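Local coordinates for PTS-dependent dihydroxyacetone kinase, ADP-binding subunit DhaL (Lactococcus lactis subsp. lactis, PDB 3CR3), which binds ADP, which is converted to ATP by phosphoryl transfer from DhaM, and passes the phosphoryl group to dihydroxyacetone bound to DhaK, at residues Glu9-Phe14 with Thr186-Val190; Phe14-Ile18 with Tyr182-Thr186; Gly58-Glu62 with Ser91-Ile95. The contacts are given in a common frame with arbitrary orientation. Residues are numbered along the deposited sequence.

Contact 1: residues Glu9-Phe14 with Thr186-Val190; sequences EWLGKF and TLLEV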
loop_
_atom_site.group_PDB
_atom_site.type_symbol
_atom_site.label_atom_id
_atom_site.label_comp_id
_atom_site.label_asym_id
_atom_site.label_seq_id
_atom_site.Cartn_x
_atom_site.Cartn_y
_atom_site.Cartn_z
ATOM N N GLU A 9 -12.265 18.440 38.460
ATOM C CA GLU A 9 -11.799 17.445 39.416
ATOM C C GLU A 9 -11.721 16.061 38.758
ATOM O O GLU A 9 -10.724 15.360 38.908
ATOM C CB GLU A 9 -12.719 17.389 40.641
ATOM C CG GLU A 9 -12.249 16.412 41.740
ATOM C CD GLU A 9 -13.266 16.216 42.859
ATOM O OE1 GLU A 9 -14.397 16.758 42.763
ATOM O OE2 GLU A 9 -12.931 15.515 43.845
ATOM N N TRP A 10 -12.778 15.691 38.028
ATOM C CA TRP A 10 -12.913 14.347 37.443
ATOM C C TRP A 10 -11.799 14.095 36.438
ATOM O O TRP A 10 -11.085 13.089 36.517
ATOM C CB TRP A 10 -14.338 14.137 36.849
ATOM C CG TRP A 10 -14.463 13.023 35.821
ATOM C CD1 TRP A 10 -13.862 11.787 35.860
ATOM C CD2 TRP A 10 -15.245 13.046 34.610
ATOM N NE1 TRP A 10 -14.209 11.054 34.746
ATOM C CE2 TRP A 10 -15.053 11.799 33.962
ATOM C CE3 TRP A 10 -16.075 14.002 34.004
ATOM C CZ2 TRP A 10 -15.666 11.482 32.748
ATOM C CZ3 TRP A 10 -16.683 13.688 32.786
ATOM C CH2 TRP A 10 -16.478 12.435 32.173
ATOM N N LEU A 11 -11.620 15.042 35.529
ATOM C CA LEU A 11 -10.611 14.931 34.489
ATOM C C LEU A 11 -9.183 14.915 35.058
ATOM O O LEU A 11 -8.305 14.262 34.500
ATOM C CB LEU A 11 -10.789 16.036 33.433
ATOM C CG LEU A 11 -12.037 15.859 32.564
ATOM C CD1 LEU A 11 -12.461 17.165 31.894
ATOM C CD2 LEU A 11 -11.834 14.755 31.532
ATOM N N GLY A 12 -8.972 15.615 36.169
ATOM C CA GLY A 12 -7.683 15.609 36.858
ATOM C C GLY A 12 -7.370 14.232 37.415
ATOM O O GLY A 12 -6.262 13.734 37.239
ATOM N N LYS A 13 -8.354 13.625 38.086
ATOM C CA LYS A 13 -8.226 12.259 38.602
ATOM C C LYS A 13 -8.033 11.240 37.492
ATOM O O LYS A 13 -7.274 10.298 37.657
ATOM C CB LYS A 13 -9.435 11.869 39.451
ATOM C CG LYS A 13 -9.466 12.528 40.825
ATOM C CD LYS A 13 -10.648 12.012 41.628
ATOM C CE LYS A 13 -10.630 12.580 43.040
ATOM N NZ LYS A 13 -9.417 12.144 43.794
ATOM N N PHE A 14 -8.743 11.424 36.373
ATOM C CA PHE A 14 -8.562 10.602 35.173
ATOM C C PHE A 14 -7.137 10.735 34.613
ATOM O O PHE A 14 -6.463 9.732 34.389
ATOM C CB PHE A 14 -9.618 10.939 34.109
ATOM C CG PHE A 14 -9.423 10.208 32.804
ATOM C CD1 PHE A 14 -9.422 8.806 32.757
ATOM C CD2 PHE A 14 -9.250 10.910 31.625
ATOM C CE1 PHE A 14 -9.240 8.133 31.553
ATOM C CE2 PHE A 14 -9.082 10.245 30.404
ATOM C CZ PHE A 14 -9.068 8.867 30.365
ATOM N N THR A 186 -13.091 7.058 37.893
ATOM C CA THR A 186 -12.885 8.413 38.432
ATOM C C THR A 186 -14.168 9.264 38.385
ATOM O O THR A 186 -14.422 10.070 39.265
ATOM C CB THR A 186 -11.758 9.133 37.693
ATOM O OG1 THR A 186 -11.968 9.026 36.273
ATOM C CG2 THR A 186 -10.415 8.498 38.053
ATOM N N LEU A 187 -14.975 9.075 37.350
ATOM C CA LEU A 187 -16.286 9.701 37.280
ATOM C C LEU A 187 -17.163 9.324 38.490
ATOM O O LEU A 187 -17.740 10.196 39.154
ATOM C CB LEU A 187 -16.990 9.340 35.965
ATOM C CG LEU A 187 -18.360 10.015 35.758
ATOM C CD1 LEU A 187 -18.285 11.547 35.943
ATOM C CD2 LEU A 187 -18.896 9.678 34.405
ATOM N N LEU A 188 -17.253 8.024 38.759
ATOM C CA LEU A 188 -18.049 7.507 39.874
ATOM C C LEU A 188 -17.607 8.085 41.224
ATOM O O LEU A 188 -18.440 8.420 42.071
ATOM C CB LEU A 188 -17.991 5.972 39.897
ATOM C CG LEU A 188 -18.770 5.230 38.809
ATOM C CD1 LEU A 188 -18.735 3.738 39.077
ATOM C CD2 LEU A 188 -20.217 5.714 38.713
ATOM N N GLU A 189 -16.294 8.212 41.403
ATOM C CA GLU A 189 -15.712 8.831 42.605
ATOM C C GLU A 189 -16.213 10.253 42.887
ATOM O O GLU A 189 -16.404 10.628 44.047
ATOM C CB GLU A 189 -14.185 8.868 42.511
ATOM C CG GLU A 189 -13.496 7.505 42.543
ATOM C CD GLU A 189 -11.986 7.587 42.319
ATOM O OE1 GLU A 189 -11.455 8.701 42.104
ATOM O OE2 GLU A 189 -11.324 6.522 42.365
ATOM N N VAL A 190 -16.394 11.060 41.848
ATOM C CA VAL A 190 -16.737 12.468 42.078
ATOM C C VAL A 190 -18.240 12.704 41.974
ATOM O O VAL A 190 -18.770 13.665 42.535
ATOM C CB VAL A 190 -15.952 13.449 41.154
ATOM C CG1 VAL A 190 -14.536 12.959 40.911
ATOM C CG2 VAL A 190 -16.669 13.675 39.838
HETATM O O HOH W 1 -10.510 9.933 44.823
#
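Thr186 points its CB toward helix 4-20. Thr186 CG2 lies 3.6 Å from Lys13 O and 3.8 Å from Lys13 CB. Thr186 OG1 sits 3.7 Å from Phe14 CB and near the plane of the Trp10 ring, 3.4 Å from Trp10 CD1. That hydroxyl has the Tyr182 and Leu183 carbonyls as acceptors within reach. Leu187 packs over one face of the Trp10 indole. Leu187 CD1 is 3.7 Å from the centroid of the Trp10 six-membered ring and 14° off the normal, a CH-pi contact. The indole NE1 is hydrogen-bonded to Leu183 O, so the ring is anchored one turn back on helix 175-191. The two helices run roughly antiparallel, at 141° with axes 8.8 Å apart. They are the first and last helices of the all-helical DhaL fold, and their pairing brings its two chain ends together. Glu189 lies at the exposed border. Glu189 OE1 is 4.3 Å from Lys13 NZ, beyond a salt bridge. A water joins them, 2.7 Å from Lys13 NZ and 3.1 Å from Glu189 OE1. The CA-to-CB bond of Val190 points toward 9-14. Val190 CG2 meets Trp10 CB at 3.8 Å, and Val190 CB lies 4.0 Å from Glu9 OE1.

Contact 2: residues Phe14-Ile18 with Tyr182-Thr186; sequences FNEKI and YLFET
This is a buried helix-helix contact between the first and last helices of the chain, helix 4-20 and helix 175-191. Both segments are regular alpha helix. Their axes come within 9.1 Å and run roughly antiparallel, at 138°. The register is set by Phe14 and Leu183, whose CA atoms are 5.6 Å apart. Phe14 takes chi1 t, which brings its ring onto the partner helix. Phe14 CD1 lies 3.4 Å from Leu183 CA. Leu183, with chi1 t and chi2 p, lays CD1 over one face of the Phe14 ring, 3.5 Å from the centroid and 8° off the normal. This is a CH-pi contact. Met41 and Met45 of helix 37-54 also touch Phe14, so the ring belongs to the hydrophobic core of the all-helical, ADP-binding DhaL fold. The side chain of Leu183 is about 6 Å from that of Met124, an ADP-binding residue. Tyr182 takes chi1 m. Tyr182 CB meets Lys17 CB at 3.9 Å, and Ile18 CD1 approaches the ring edge, 4.0 Å from Tyr182 CD2. Lys17, with chi1 and chi2 both m, packs its CG 3.7 Å from Thr186 CG2. Its chain then extends to a salt bridge, with Lys17 NZ 2.8 Å from Glu185 OE2. Thr186 takes chi1 p. Thr186 OG1 lies 3.7 Å from Phe14 CB and has Tyr182 O (2.7 Å) and Leu183 O (2.8 Å) within reach.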
loop_
_atom_site.group_PDB
_atom_site.type_symbol
_atom_site.label_atom_id
_atom_site.label_comp_id
_atom_site.label_asym_id
_atom_site.label_seq_id
_atom_site.Cartn_x
_atom_site.Cartn_y
_atom_site.Cartn_z
ATOM N N PHE A 14 -8.743 11.424 36.373
ATOM C CA PHE A 14 -8.562 10.602 35.173
ATOM C C PHE A 14 -7.137 10.735 34.613
ATOM O O PHE A 14 -6.463 9.732 34.389
ATOM C CB PHE A 14 -9.618 10.939 34.109
ATOM C CG PHE A 14 -9.423 10.208 32.804
ATOM C CD1 PHE A 14 -9.422 8.806 32.757
ATOM C CD2 PHE A 14 -9.250 10.910 31.625
ATOM C CE1 PHE A 14 -9.240 8.133 31.553
ATOM C CE2 PHE A 14 -9.082 10.245 30.404
ATOM C CZ PHE A 14 -9.068 8.867 30.365
ATOM N N ASN A 15 -6.673 11.968 34.405
ATOM C CA ASN A 15 -5.276 12.196 34.017
ATOM C C ASN A 15 -4.291 11.476 34.943
ATOM O O ASN A 15 -3.315 10.902 34.468
ATOM C CB ASN A 15 -4.956 13.690 33.970
ATOM C CG ASN A 15 -3.520 13.977 33.543
ATOM O OD1 ASN A 15 -3.035 13.458 32.541
ATOM N ND2 ASN A 15 -2.839 14.822 34.310
ATOM N N GLU A 16 -4.561 11.502 36.251
ATOM C CA GLU A 16 -3.721 10.823 37.246
ATOM C C GLU A 16 -3.689 9.304 37.056
ATOM O O GLU A 16 -2.631 8.703 37.094
ATOM C CB GLU A 16 -4.164 11.162 38.678
ATOM C CG GLU A 16 -3.741 12.535 39.177
ATOM C CD GLU A 16 -4.472 12.955 40.447
ATOM O OE1 GLU A 16 -4.878 12.068 41.248
ATOM O OE2 GLU A 16 -4.643 14.183 40.655
ATOM N N LYS A 17 -4.855 8.689 36.865
ATOM C CA LYS A 17 -4.930 7.254 36.565
ATOM C C LYS A 17 -4.191 6.914 35.277
ATOM O O LYS A 17 -3.561 5.861 35.177
ATOM C CB LYS A 17 -6.385 6.821 36.427
ATOM C CG LYS A 17 -7.153 6.764 37.728
ATOM C CD LYS A 17 -6.791 5.524 38.522
ATOM C CE LYS A 17 -7.713 5.333 39.698
ATOM N NZ LYS A 17 -7.512 3.977 40.311
ATOM N N ILE A 18 -4.292 7.807 34.297
ATOM C CA ILE A 18 -3.662 7.630 32.988
ATOM C C ILE A 18 -2.133 7.681 33.097
ATOM O O ILE A 18 -1.446 6.793 32.593
ATOM C CB ILE A 18 -4.170 8.678 31.955
ATOM C CG1 ILE A 18 -5.605 8.354 31.497
ATOM C CG2 ILE A 18 -3.223 8.787 30.774
ATOM C CD1 ILE A 18 -5.772 7.009 30.809
ATOM N N TYR A 182 -10.782 3.518 33.621
ATOM C CA TYR A 182 -10.206 4.594 34.436
ATOM C C TYR A 182 -11.074 5.845 34.354
ATOM O O TYR A 182 -11.262 6.546 35.340
ATOM C CB TYR A 182 -8.782 4.952 33.965
ATOM C CG TYR A 182 -7.742 3.840 34.031
ATOM C CD1 TYR A 182 -7.780 2.849 35.021
ATOM C CD2 TYR A 182 -6.691 3.813 33.110
ATOM C CE1 TYR A 182 -6.784 1.829 35.073
ATOM C CE2 TYR A 182 -5.709 2.838 33.147
ATOM C CZ TYR A 182 -5.759 1.839 34.115
ATOM O OH TYR A 182 -4.774 0.877 34.109
ATOM N N LEU A 183 -11.599 6.126 33.167
ATOM C CA LEU A 183 -12.455 7.292 32.971
ATOM C C LEU A 183 -13.705 7.249 33.845
ATOM O O LEU A 183 -14.056 8.246 34.501
ATOM C CB LEU A 183 -12.849 7.425 31.489
ATOM C CG LEU A 183 -13.613 8.694 31.102
ATOM C CD1 LEU A 183 -12.766 9.938 31.399
ATOM C CD2 LEU A 183 -13.971 8.642 29.624
ATOM N N PHE A 184 -14.370 6.097 33.837
ATOM C CA PHE A 184 -15.647 5.933 34.528
ATOM C C PHE A 184 -15.501 5.722 36.020
ATOM O O PHE A 184 -16.363 6.145 36.792
ATOM C CB PHE A 184 -16.441 4.770 33.925
ATOM C CG PHE A 184 -16.740 4.932 32.461
ATOM C CD1 PHE A 184 -16.934 6.202 31.906
ATOM C CD2 PHE A 184 -16.852 3.809 31.635
ATOM C CE1 PHE A 184 -17.219 6.358 30.554
ATOM C CE2 PHE A 184 -17.132 3.956 30.273
ATOM C CZ PHE A 184 -17.328 5.246 29.741
ATOM N N GLU A 185 -14.440 5.020 36.404
ATOM C CA GLU A 185 -14.095 4.824 37.800
ATOM C C GLU A 185 -13.851 6.165 38.518
ATOM O O GLU A 185 -14.360 6.384 39.609
ATOM C CB GLU A 185 -12.902 3.857 37.896
ATOM C CG GLU A 185 -11.863 4.171 38.923
ATOM C CD GLU A 185 -10.759 3.115 38.966
ATOM O OE1 GLU A 185 -10.534 2.408 37.936
ATOM O OE2 GLU A 185 -10.125 3.005 40.040
ATOM N N THR A 186 -13.091 7.058 37.893
ATOM C CA THR A 186 -12.885 8.413 38.432
ATOM C C THR A 186 -14.168 9.264 38.385
ATOM O O THR A 186 -14.422 10.070 39.265
ATOM C CB THR A 186 -11.758 9.133 37.693
ATOM O OG1 THR A 186 -11.968 9.026 36.273
ATOM C CG2 THR A 186 -10.415 8.498 38.053
#

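Contact 3: residues Gly58-Glu62 with Ser91-Ile95; sequences GNVSE and SKTAI
Gly58 is in the loop before helix 60-74. Gly58 N donates to Glu62 OE1 at 3.0 Å, tying the loop to the first helical turn. Asn59 is extended, with phi/psi of -157/177°, and holds the N-cap position. Its chi1 is p, which lets Asn59 OD1 accept from Glu62 N at 2.9 Å, a capping bond. Val60 opens the helix and has chi1 t. Val60 CG1 only grazes the partner, 4.4 Å from Ala94 CB, and the side chain also touches Leu98. Ser61 is the centre of the contact. Ser61 CA is 4.2 Å from Ser91 CA. The facing segment is regular helix from Ser91 to Thr93. Both serines have chi1 t. Ser61 OG donates to Ser91 O at 2.6 Å, and Ser91 OG donates to Ser61 O at 2.7 Å. Ser61 OG and Ser91 OG are 3.2 Å apart. Ala94 CB lies 3.9 Å from Ser61 CB, and Ile95 CG1 comes 3.3 Å from Ser61 OG. A water accepts from Ser61 N at 3.1 Å and donates to Ala94 O at 2.6 Å. Glu62 has its CA-to-CB bond away from 91-95; its carboxylate accepts from Gly58 N. The contact joins the N-terminal turn of helix 60-74 to the C-terminal part of helix 79-94. This is the open end of an antiparallel helical hairpin, away from the ADP and magnesium sites. Phe64, about one turn after Ser61, also touches Ser91 and Ala94. Small side chains allow the backbones to come this close, and the two serine hydroxyls use that proximity to bond each other's backbone carbonyls reciprocally.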
loop_
_atom_site.group_PDB
_atom_site.type_symbol
_atom_site.label_atom_id
_atom_site.label_comp_id
_atom_site.label_asym_id
_atom_site.label_seq_id
_atom_site.Cartn_x
_atom_site.Cartn_y
_atom_site.Cartn_z
ATOM N N GLY A 58 -17.031 29.067 31.241
ATOM C CA GLY A 58 -18.365 29.552 31.578
ATOM C C GLY A 58 -19.301 28.411 31.926
ATOM O O GLY A 58 -20.238 28.584 32.708
ATOM N N ASN A 59 -19.050 27.238 31.346
ATOM C CA ASN A 59 -19.877 26.067 31.611
ATOM C C ASN A 59 -19.165 24.735 31.326
ATOM O O ASN A 59 -18.012 24.722 30.874
ATOM C CB ASN A 59 -21.219 26.171 30.865
ATOM C CG ASN A 59 -21.056 26.226 29.362
ATOM O OD1 ASN A 59 -20.389 25.386 28.781
ATOM N ND2 ASN A 59 -21.693 27.212 28.720
ATOM N N VAL A 60 -19.865 23.635 31.604
ATOM C CA VAL A 60 -19.338 22.286 31.431
ATOM C C VAL A 60 -19.175 21.948 29.945
ATOM O O VAL A 60 -18.172 21.352 29.563
ATOM C CB VAL A 60 -20.223 21.230 32.185
ATOM C CG1 VAL A 60 -19.737 19.807 31.951
ATOM C CG2 VAL A 60 -20.232 21.521 33.658
ATOM N N SER A 61 -20.151 22.329 29.114
ATOM C CA SER A 61 -20.033 22.166 27.658
ATOM C C SER A 61 -18.686 22.680 27.131
ATOM O O SER A 61 -18.020 21.977 26.371
ATOM C CB SER A 61 -21.193 22.851 26.921
ATOM O OG SER A 61 -21.048 22.736 25.520
ATOM N N GLU A 62 -18.291 23.891 27.539
ATOM C CA GLU A 62 -16.968 24.439 27.188
ATOM C C GLU A 62 -15.797 23.546 27.587
ATOM O O GLU A 62 -14.835 23.408 26.824
ATOM C CB GLU A 62 -16.760 25.837 27.789
ATOM C CG GLU A 62 -17.786 26.847 27.330
ATOM C CD GLU A 62 -17.468 28.261 27.750
ATOM O OE1 GLU A 62 -16.404 28.504 28.366
ATOM O OE2 GLU A 62 -18.294 29.147 27.452
ATOM N N SER A 91 -20.032 17.543 24.882
ATOM C CA SER A 91 -20.032 19.000 24.897
ATOM C C SER A 91 -21.399 19.528 24.428
ATOM O O SER A 91 -22.014 20.370 25.091
ATOM C CB SER A 91 -18.908 19.554 24.015
ATOM O OG SER A 91 -18.879 20.966 24.062
ATOM N N LYS A 92 -21.883 18.994 23.312
ATOM C CA LYS A 92 -23.143 19.466 22.744
ATOM C C LYS A 92 -24.330 19.125 23.660
ATOM O O LYS A 92 -25.187 19.978 23.918
ATOM C CB LYS A 92 -23.328 18.947 21.315
ATOM C CG LYS A 92 -22.230 19.412 20.357
ATOM C CD LYS A 92 -22.304 18.694 19.007
ATOM C CE LYS A 92 -20.908 18.391 18.425
ATOM N NZ LYS A 92 -20.376 19.453 17.528
ATOM N N THR A 93 -24.357 17.901 24.179
ATOM C CA THR A 93 -25.392 17.495 25.144
ATOM C C THR A 93 -25.388 18.385 26.403
ATOM O O THR A 93 -26.449 18.813 26.857
ATOM C CB THR A 93 -25.266 15.991 25.531
ATOM O OG1 THR A 93 -25.333 15.181 24.351
ATOM C CG2 THR A 93 -26.374 15.567 26.478
ATOM N N ALA A 94 -24.196 18.682 26.930
ATOM C CA ALA A 94 -24.029 19.482 28.157
ATOM C C ALA A 94 -24.624 20.898 28.132
ATOM O O ALA A 94 -24.853 21.492 29.201
ATOM C CB ALA A 94 -22.558 19.552 28.558
ATOM N N ILE A 95 -24.860 21.443 26.936
ATOM C CA ILE A 95 -25.475 22.771 26.816
ATOM C C ILE A 95 -26.884 22.718 27.392
ATOM O O ILE A 95 -27.345 23.678 27.994
ATOM C CB ILE A 95 -25.539 23.279 25.350
ATOM C CG1 ILE A 95 -24.181 23.148 24.654
ATOM C CG2 ILE A 95 -26.026 24.740 25.289
ATOM C CD1 ILE A 95 -24.268 23.342 23.133
HETATM O O HOH W 2 -22.996 23.147 29.987
#

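How the contacts relate
Contacts 1 and 2 are successive parts of one interface between helix 4-20 and helix 175-191. Their centres are 6 Å apart, and they share Phe14 and Thr186. Trp10 of contact 1 also reaches Leu183 of contact 2. Contact 2 is the deeper one and lies nearer the ADP end of the subunit. Contact 3 falls between their segments along the chain and joins helix 60-74 to helix 79-94. Its centre is about 17 Å from that of contact 1 and about 20 Å from that of contact 2, and it touches neither. The terminal helices are thus paired over more than two turns, while contact 3 fastens consecutive helices away from the nucleotide.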